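Local coordinates for Phikz039 (Pseudomonas phage phikz, PDB 3ZBQ), which is PhuZ, a phage-encoded member of the tubulin/FtsZ superfamily, modelled here with guanosine-5'-diphosphate bound, at residues Phe92-Gly95 / Asp96-Val100; Tyr246-Pro249 / Asp250-Val253; Arg289-Leu292 / Glu293-Glu297; Ser311-Asp314 / Val315-Ala319. All coordinates share one frame; numbering follows the deposited sequence.

The four contacts are local and follow one another along the chain, sampling local side-chain arrangements at different depths of one fold. Contact 1 leads into strand 97-103 and contact 2 leaves strand 239-246, two strands of the same mixed sheet; their centres are 29 Å apart. Contact 3 lies on helix 284-304, about 32 Å from contact 1 and 41 Å from contact 2 between centres. Contact 4 belongs to the tail beyond that helix, with its centre 79 Å from that of contact 2. The series thus runs from the buried sheet through a surface loop and a charged helix to a tail reaching far from the tubulin-like body.

Contact 1: Phe92-Gly95 / Asp96-Val100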
# COMPACT_ATOMS: atom_id res chain seq x y z
N PHE A 92 15.89 -9.55 -1.21
CA PHE A 92 15.65 -8.31 -1.96
C PHE A 92 15.94 -7.15 -1.03
O PHE A 92 15.03 -6.57 -0.44
CB PHE A 92 14.19 -8.25 -2.45
CG PHE A 92 13.84 -9.29 -3.49
CD1 PHE A 92 14.64 -9.45 -4.62
CD2 PHE A 92 12.73 -10.10 -3.33
CE1 PHE A 92 14.33 -10.40 -5.58
CE2 PHE A 92 12.41 -11.06 -4.30
CZ PHE A 92 13.22 -11.22 -5.42
N PRO A 93 17.23 -6.82 -0.86
CA PRO A 93 17.58 -5.85 0.19
C PRO A 93 16.99 -4.46 -0.06
O PRO A 93 16.74 -4.07 -1.22
CB PRO A 93 19.12 -5.82 0.15
CG PRO A 93 19.50 -6.38 -1.18
CD PRO A 93 18.42 -7.36 -1.54
N ALA A 94 16.73 -3.75 1.03
CA ALA A 94 16.17 -2.40 0.97
C ALA A 94 17.00 -1.46 0.12
O ALA A 94 18.23 -1.55 0.09
CB ALA A 94 16.05 -1.82 2.38
N GLY A 95 16.31 -0.54 -0.57
CA GLY A 95 16.99 0.55 -1.25
C GLY A 95 17.12 1.77 -0.36
O GLY A 95 16.64 1.76 0.78
N ASP A 96 17.76 2.82 -0.86
CA ASP A 96 17.80 4.09 -0.13
C ASP A 96 16.38 4.59 0.14
O ASP A 96 16.11 5.21 1.17
CB ASP A 96 18.59 5.15 -0.91
CG ASP A 96 20.09 4.88 -0.92
OD1 ASP A 96 20.62 4.35 0.09
OD2 ASP A 96 20.74 5.22 -1.93
N THR A 97 15.47 4.30 -0.79
CA THR A 97 14.04 4.51 -0.61
C THR A 97 13.33 3.22 -1.00
O THR A 97 13.89 2.41 -1.75
CB THR A 97 13.50 5.66 -1.47
OG1 THR A 97 13.88 5.44 -2.84
CG2 THR A 97 14.07 6.99 -0.99
N ASN A 98 12.12 3.01 -0.50
CA ASN A 98 11.42 1.75 -0.73
C ASN A 98 9.95 1.99 -0.95
O ASN A 98 9.32 2.75 -0.20
CB ASN A 98 11.63 0.80 0.45
CG ASN A 98 13.09 0.49 0.67
OD1 ASN A 98 13.62 -0.45 0.07
ND2 ASN A 98 13.77 1.31 1.49
N ILE A 99 9.39 1.36 -1.97
CA ILE A 99 7.99 1.52 -2.28
C ILE A 99 7.38 0.13 -2.26
O ILE A 99 7.90 -0.78 -2.89
CB ILE A 99 7.77 2.18 -3.66
CG1 ILE A 99 8.54 3.50 -3.75
CG2 ILE A 99 6.28 2.42 -3.91
CD1 ILE A 99 8.40 4.24 -5.07
N VAL A 100 6.31 -0.03 -1.49
CA VAL A 100 5.63 -1.32 -1.37
C VAL A 100 4.19 -1.18 -1.87
O VAL A 100 3.45 -0.30 -1.42
CB VAL A 100 5.64 -1.81 0.10
CG1 VAL A 100 5.14 -3.26 0.20
CG2 VAL A 100 7.03 -1.71 0.69
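Asn98 reaches back along the chain and grips Gly95 with both ends of its carboxamide. Its OD1 accepts a hydrogen bond from Gly95 N at 2.8 Å, the donor tilted 23° from the carbonyl plane of the side chain. Its ND2 in turn donates to Gly95 O at 3.0 Å; that bond is less regular, because ND2 stands above the plane of the Gly95 carbonyl instead of on a lone pair. One amide therefore serves both the N-H and the C=O of a single buried residue, and the two bonds together fix the rotation of the carboxamide. The CB bond of Asn98 points toward Gly95, and a chi1 of -60°, with CG beside the backbone N, lets the carboxamide meet it. Ala94 lies against the same oxygen, its CA 3.3 Å and its CB 3.6 Å from Asn98 OD1. ND2 has a second acceptor in Val126 O. The neighbouring polar groups are also engaged: Asp96 OD2 bonds to Gln195 NE2, and Thr97 OG1 to Thr7 OG1 and Lys6 O. An asparagine side chain thus bridges the N-H and C=O of the glycine three residues earlier, in the loop that carries the chain from helix 85-91 into strand 97-103, which runs parallel to and between strands 7-12 and 127-133, while Asp96 and Thr97 touch helix 202-209.

Contact 2: Tyr246-Pro249 / Asp250-Val253; sequences YTDP and DRDV
The phenol ring of Tyr246 carries the backbone of Arg251 and Asp252 on one face. Asp252 CA sits almost above the ring centre, 3.8 Å from the centroid and 13° off the normal, a CH-pi contact, while Arg251 O comes to 3.2 Å from Tyr246 CE2. In the plane of the ring, at its hydroxyl edge, lies a water that donates to Val253 O at 2.7 Å; its link to Tyr246 OH is doubtful, the separation being too short to rely on. The Asp252 carboxylate is turned only 18° from the ring plane and stays near Tyr246 CE1 while its oxygens bond elsewhere: OD1 pairs with Arg261 and OD2 bonds to Tyr265 and Thr263.

What brings the chain back over the ring is a short 3-10 turn in the loop between strands 239-246 and 260-265 of the C-terminal, tubulin-like part. Arg251 N donates to Asp248 O at 2.9 Å, and Asp252 N to Pro249 O at 3.1 Å. The carboxylate of Asp248 forms an Asx turn at the start of the 3-10 segment. Because its CG is anti to the backbone N (chi1 -176°), OD1 is carried to Asp250 N, 3.0 Å away, which meets it from above the carboxylate plane. The bent chain of Arg251 crosses the Asp248 side chain nearly at a right angle, with Arg251 CG 3.5 Å from Asp248 CB. Beyond that bend, Arg251 NH2 forms a salt bridge with Asp274 and a hydrogen bond with Gln275.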
# COMPACT_ATOMS: atom_id res chain seq x y z
N TYR A 246 10.87 21.50 -8.28
CA TYR A 246 10.62 22.56 -9.26
C TYR A 246 11.63 22.43 -10.40
O TYR A 246 12.79 22.08 -10.17
CB TYR A 246 10.78 23.94 -8.61
CG TYR A 246 9.92 24.14 -7.39
CD1 TYR A 246 10.37 23.75 -6.13
CD2 TYR A 246 8.67 24.73 -7.50
CE1 TYR A 246 9.58 23.93 -5.01
CE2 TYR A 246 7.88 24.92 -6.38
CZ TYR A 246 8.34 24.51 -5.14
OH TYR A 246 7.55 24.70 -4.03
N THR A 247 11.19 22.68 -11.63
CA THR A 247 12.14 22.76 -12.74
C THR A 247 12.69 24.18 -12.82
O THR A 247 13.75 24.41 -13.41
CB THR A 247 11.53 22.37 -14.08
OG1 THR A 247 10.22 22.96 -14.21
CG2 THR A 247 11.43 20.84 -14.20
N ASP A 248 11.96 25.13 -12.24
CA ASP A 248 12.44 26.51 -12.12
C ASP A 248 12.63 26.87 -10.65
O ASP A 248 11.65 27.02 -9.91
CB ASP A 248 11.45 27.47 -12.78
CG ASP A 248 11.93 28.92 -12.78
OD1 ASP A 248 12.99 29.22 -12.18
OD2 ASP A 248 11.24 29.75 -13.40
N PRO A 249 13.89 27.02 -10.22
CA PRO A 249 14.25 27.29 -8.83
C PRO A 249 13.60 28.57 -8.31
O PRO A 249 13.33 28.67 -7.11
CB PRO A 249 15.77 27.47 -8.89
CG PRO A 249 16.19 26.63 -10.07
CD PRO A 249 15.08 26.81 -11.07
N ASP A 250 13.34 29.51 -9.22
CA ASP A 250 12.73 30.78 -8.84
C ASP A 250 11.30 30.60 -8.35
O ASP A 250 10.75 31.50 -7.72
CB ASP A 250 12.75 31.77 -10.02
CG ASP A 250 14.11 32.42 -10.23
OD1 ASP A 250 15.04 32.17 -9.43
OD2 ASP A 250 14.25 33.19 -11.21
N ARG A 251 10.71 29.44 -8.64
CA ARG A 251 9.34 29.12 -8.23
C ARG A 251 9.27 28.43 -6.86
O ARG A 251 8.19 28.07 -6.38
CB ARG A 251 8.67 28.23 -9.28
CG ARG A 251 8.91 28.67 -10.71
CD ARG A 251 7.63 29.18 -11.35
NE ARG A 251 6.53 28.23 -11.22
CZ ARG A 251 5.30 28.45 -11.68
NH1 ARG A 251 5.01 29.57 -12.31
NH2 ARG A 251 4.35 27.53 -11.50
N ASP A 252 10.43 28.23 -6.24
CA ASP A 252 10.46 27.60 -4.93
C ASP A 252 9.86 28.56 -3.91
O ASP A 252 10.53 29.50 -3.44
CB ASP A 252 11.90 27.22 -4.58
CG ASP A 252 12.04 26.55 -3.23
OD1 ASP A 252 11.04 26.49 -2.48
OD2 ASP A 252 13.15 26.07 -2.93
N VAL A 253 8.59 28.34 -3.59
CA VAL A 253 7.87 29.15 -2.61
C VAL A 253 7.03 28.24 -1.72
O VAL A 253 6.25 27.44 -2.22
CB VAL A 253 6.92 30.16 -3.28
CG1 VAL A 253 6.16 30.98 -2.24
CG2 VAL A 253 7.70 31.07 -4.22
O HOH W 1 5.55 26.01 -4.38

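Contact 3: Arg289-Leu292 / Glu293-Glu297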
# COMPACT_ATOMS: atom_id res chain seq x y z
N ARG A 289 -11.11 5.83 7.32
CA ARG A 289 -11.72 5.13 8.45
C ARG A 289 -13.24 5.30 8.43
O ARG A 289 -14.01 4.33 8.56
CB ARG A 289 -11.14 5.66 9.77
CG ARG A 289 -11.51 4.82 10.99
CD ARG A 289 -11.45 5.64 12.29
NE ARG A 289 -12.46 6.71 12.30
CZ ARG A 289 -13.75 6.52 12.57
NH1 ARG A 289 -14.20 5.30 12.86
NH2 ARG A 289 -14.59 7.54 12.54
N LYS A 290 -13.67 6.54 8.24
CA LYS A 290 -15.09 6.88 8.19
C LYS A 290 -15.80 6.17 7.03
O LYS A 290 -16.91 5.65 7.17
CB LYS A 290 -15.25 8.41 8.08
CG LYS A 290 -16.69 8.90 8.07
CD LYS A 290 -17.44 8.48 9.32
CE LYS A 290 -18.88 9.00 9.30
NZ LYS A 290 -19.68 8.43 10.41
N ARG A 291 -15.14 6.12 5.87
CA ARG A 291 -15.70 5.48 4.69
C ARG A 291 -15.91 3.98 4.90
O ARG A 291 -16.94 3.42 4.50
CB ARG A 291 -14.79 5.72 3.48
CG ARG A 291 -15.15 4.93 2.22
CD ARG A 291 -16.50 5.32 1.66
NE ARG A 291 -16.74 4.68 0.36
CZ ARG A 291 -17.93 4.63 -0.24
NH1 ARG A 291 -18.99 5.18 0.34
NH2 ARG A 291 -18.06 4.03 -1.41
N LEU A 292 -14.93 3.33 5.51
CA LEU A 292 -15.04 1.89 5.74
C LEU A 292 -16.05 1.60 6.85
O LEU A 292 -16.77 0.60 6.80
CB LEU A 292 -13.67 1.29 6.08
CG LEU A 292 -12.60 1.41 4.99
CD1 LEU A 292 -11.30 0.73 5.42
CD2 LEU A 292 -13.10 0.83 3.68
N GLU A 293 -16.10 2.48 7.84
CA GLU A 293 -17.08 2.35 8.92
C GLU A 293 -18.50 2.38 8.37
O GLU A 293 -19.33 1.54 8.73
CB GLU A 293 -16.88 3.46 9.96
CG GLU A 293 -17.80 3.38 11.17
CD GLU A 293 -17.46 4.43 12.22
OE1 GLU A 293 -17.93 5.58 12.08
OE2 GLU A 293 -16.70 4.11 13.16
N GLU A 294 -18.77 3.32 7.48
CA GLU A 294 -20.08 3.43 6.86
C GLU A 294 -20.41 2.20 6.02
O GLU A 294 -21.55 1.71 6.06
CB GLU A 294 -20.17 4.69 5.99
CG GLU A 294 -20.17 5.98 6.78
CD GLU A 294 -19.82 7.19 5.94
OE1 GLU A 294 -19.39 7.00 4.77
OE2 GLU A 294 -19.97 8.33 6.43
N ARG A 295 -19.44 1.69 5.26
CA ARG A 295 -19.69 0.47 4.50
C ARG A 295 -19.96 -0.69 5.45
O ARG A 295 -20.82 -1.54 5.18
CB ARG A 295 -18.51 0.10 3.59
CG ARG A 295 -18.09 1.16 2.57
CD ARG A 295 -19.22 1.55 1.63
NE ARG A 295 -19.79 0.39 0.95
CZ ARG A 295 -20.51 0.46 -0.16
NH1 ARG A 295 -20.75 1.64 -0.72
NH2 ARG A 295 -20.99 -0.65 -0.72
N ARG A 296 -19.24 -0.73 6.57
CA ARG A 296 -19.43 -1.78 7.56
C ARG A 296 -20.83 -1.70 8.19
O ARG A 296 -21.48 -2.73 8.40
CB ARG A 296 -18.33 -1.71 8.63
CG ARG A 296 -18.53 -2.58 9.87
CD ARG A 296 -18.83 -4.06 9.52
NE ARG A 296 -17.87 -4.66 8.59
CZ ARG A 296 -18.09 -5.79 7.92
NH1 ARG A 296 -19.24 -6.43 8.08
NH2 ARG A 296 -17.18 -6.27 7.08
N GLU A 297 -21.29 -0.48 8.48
CA GLU A 297 -22.64 -0.30 9.01
C GLU A 297 -23.72 -0.80 8.04
O GLU A 297 -24.70 -1.43 8.46
CB GLU A 297 -22.89 1.15 9.43
CG GLU A 297 -22.07 1.55 10.65
CD GLU A 297 -22.16 3.02 11.00
OE1 GLU A 297 -22.76 3.79 10.22
OE2 GLU A 297 -21.62 3.40 12.06
O HOH W 2 -17.17 7.80 13.30
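Arg289, Lys290, Glu293 and Glu294 form a salt-bridge network on helix 284-304, a worked case of oppositely charged side chains paired one helical turn apart. Its shortest ion pair joins Arg289 NH1 to Glu293 OE2 at 2.8 Å. The oxygen lies at the edge of the guanidinium, nearly in its plane, whereas the nitrogen approaches Glu293 from well above the carboxylate plane, so the two flat groups stand 70° apart. A water bridges the same pair, accepting from Arg289 NH2 and donating to Glu293 OE1. The turn in the arginine chain at chi3 (65°) folds the guanidinium back alongside the glutamate, and NE keeps a partner of its own in Glu286.

Lys290 lies between the two acids and is held more loosely. Its NZ makes long salt bridges to Glu293 OE1 at 3.7 Å and to Glu294 OE2 at 4.0 Å, while its CE packs closer to the Glu294 oxygen. Beneath these groups the ordinary helical bonds run from Glu293 N to Arg289 O and on through Arg296 N to Leu292 O. On the flank toward helix 138-158, Leu292 packs on Ser145, and Arg296 pairs with Asp138.

Arg291 and Arg295 run side by side in the same direction, their like charges near each other: Arg291 NH2, which bonds to Tyr135 OH, comes to 3.7 Å from Arg295 NH1. Arg295 CD rests over one face of the Arg291 guanidinium, 3.8 Å from Arg291 CZ.

Contact 4: Ser311-Asp314 / Val315-Ala319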
# COMPACT_ATOMS: atom_id res chain seq x y z
N SER A 311 -34.29 -25.91 8.87
CA SER A 311 -33.53 -27.06 8.39
C SER A 311 -34.45 -27.95 7.58
O SER A 311 -35.64 -28.02 7.85
CB SER A 311 -32.98 -27.87 9.56
OG SER A 311 -32.36 -29.05 9.09
N THR A 312 -33.91 -28.63 6.59
CA THR A 312 -34.71 -29.61 5.86
C THR A 312 -34.78 -30.92 6.64
O THR A 312 -35.48 -31.85 6.23
CB THR A 312 -34.19 -29.85 4.43
OG1 THR A 312 -32.79 -30.14 4.48
CG2 THR A 312 -34.41 -28.62 3.57
N LEU A 313 -34.07 -30.99 7.75
CA LEU A 313 -34.14 -32.17 8.62
C LEU A 313 -35.21 -32.04 9.71
O LEU A 313 -35.34 -30.99 10.34
CB LEU A 313 -32.78 -32.49 9.24
CG LEU A 313 -31.64 -32.88 8.31
CD1 LEU A 313 -30.32 -33.00 9.06
CD2 LEU A 313 -31.97 -34.20 7.59
N ASP A 314 -35.96 -33.12 9.92
CA ASP A 314 -36.90 -33.27 11.04
C ASP A 314 -36.17 -33.90 12.22
O ASP A 314 -35.14 -34.56 12.05
CB ASP A 314 -38.04 -34.20 10.65
CG ASP A 314 -39.18 -33.49 9.94
OD1 ASP A 314 -39.10 -33.33 8.70
OD2 ASP A 314 -40.16 -33.13 10.61
N VAL A 315 -36.71 -33.72 13.42
CA VAL A 315 -36.11 -34.34 14.61
C VAL A 315 -36.25 -35.86 14.53
O VAL A 315 -35.45 -36.60 15.10
CB VAL A 315 -36.71 -33.76 15.92
CG1 VAL A 315 -36.20 -34.51 17.14
CG2 VAL A 315 -36.36 -32.28 16.05
N ASP A 316 -37.25 -36.32 13.79
CA ASP A 316 -37.48 -37.74 13.59
C ASP A 316 -36.61 -38.35 12.48
O ASP A 316 -36.73 -39.54 12.16
CB ASP A 316 -38.96 -38.00 13.27
CG ASP A 316 -39.44 -37.20 12.09
OD1 ASP A 316 -39.20 -37.62 10.93
OD2 ASP A 316 -40.07 -36.14 12.30
N ASP A 317 -35.73 -37.55 11.89
CA ASP A 317 -34.87 -38.06 10.81
C ASP A 317 -33.66 -38.80 11.34
O ASP A 317 -33.20 -38.55 12.46
CB ASP A 317 -34.45 -36.93 9.86
CG ASP A 317 -35.56 -36.53 8.91
OD1 ASP A 317 -36.40 -37.40 8.59
OD2 ASP A 317 -35.61 -35.36 8.47
N GLN A 318 -33.15 -39.72 10.53
CA GLN A 318 -31.93 -40.46 10.85
C GLN A 318 -30.92 -40.31 9.73
O GLN A 318 -31.30 -40.30 8.56
CB GLN A 318 -32.24 -41.95 11.00
CG GLN A 318 -32.99 -42.32 12.27
CD GLN A 318 -32.64 -43.73 12.73
OE1 GLN A 318 -33.02 -44.72 12.11
NE2 GLN A 318 -31.89 -43.81 13.83
N ALA A 319 -29.64 -40.19 10.08
CA ALA A 319 -28.57 -40.12 9.08
C ALA A 319 -27.57 -41.26 9.24
O ALA A 319 -27.24 -41.66 10.36
CB ALA A 319 -27.84 -38.78 9.19
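Asp317 and Asp314 hold each other through two hydrogen bonds of different kinds. The carboxylate of Asp317 accepts from the backbone of Asp314, OD2 lying 2.7 Å from Asp314 N in a fairly straight bond (166° at the hydrogen), although the N-H arrives from above the carboxylate plane. In the reverse direction Asp317 N donates to Asp314 O at 3.1 Å. The same OD2 also lies 3.5 Å from Leu313 CA, with Leu313 CD2 a little farther off, so that a single oxygen is lodged against the backbone of two successive residues. The Asp317 side chain is swung there by its first torsion (chi1 -77°), which sets CG beside its own backbone N.

The backbone bond closes a type I beta turn from Asp314 to Asp317, and the carboxylate-to-amide bond adds a second tie across the same four residues. Val315 and Asp316 occupy the corners. Asp316 has its CG between the backbone N and the carbonyl carbon (chi1 55°), which lays its carboxylate alongside that of Asp314; Asp316 OD2 comes to 3.3 Å from Asp314 CB and 3.5 Å from Asp314 OD2. Two acidic groups this close would be expected to repel, and one of them might hold a proton more readily than usual.

Farther out, an ST turn lies just before Asp314 in the chain: Ser311 OG accepts from Leu313 N at 2.9 Å. The whole segment belongs to the tail beyond helix 284-304, where Leu313 and Ala319 both touch Val325; all but Asp316 of residues 311-319 touch crystal neighbours, so lattice packing may influence this conformation.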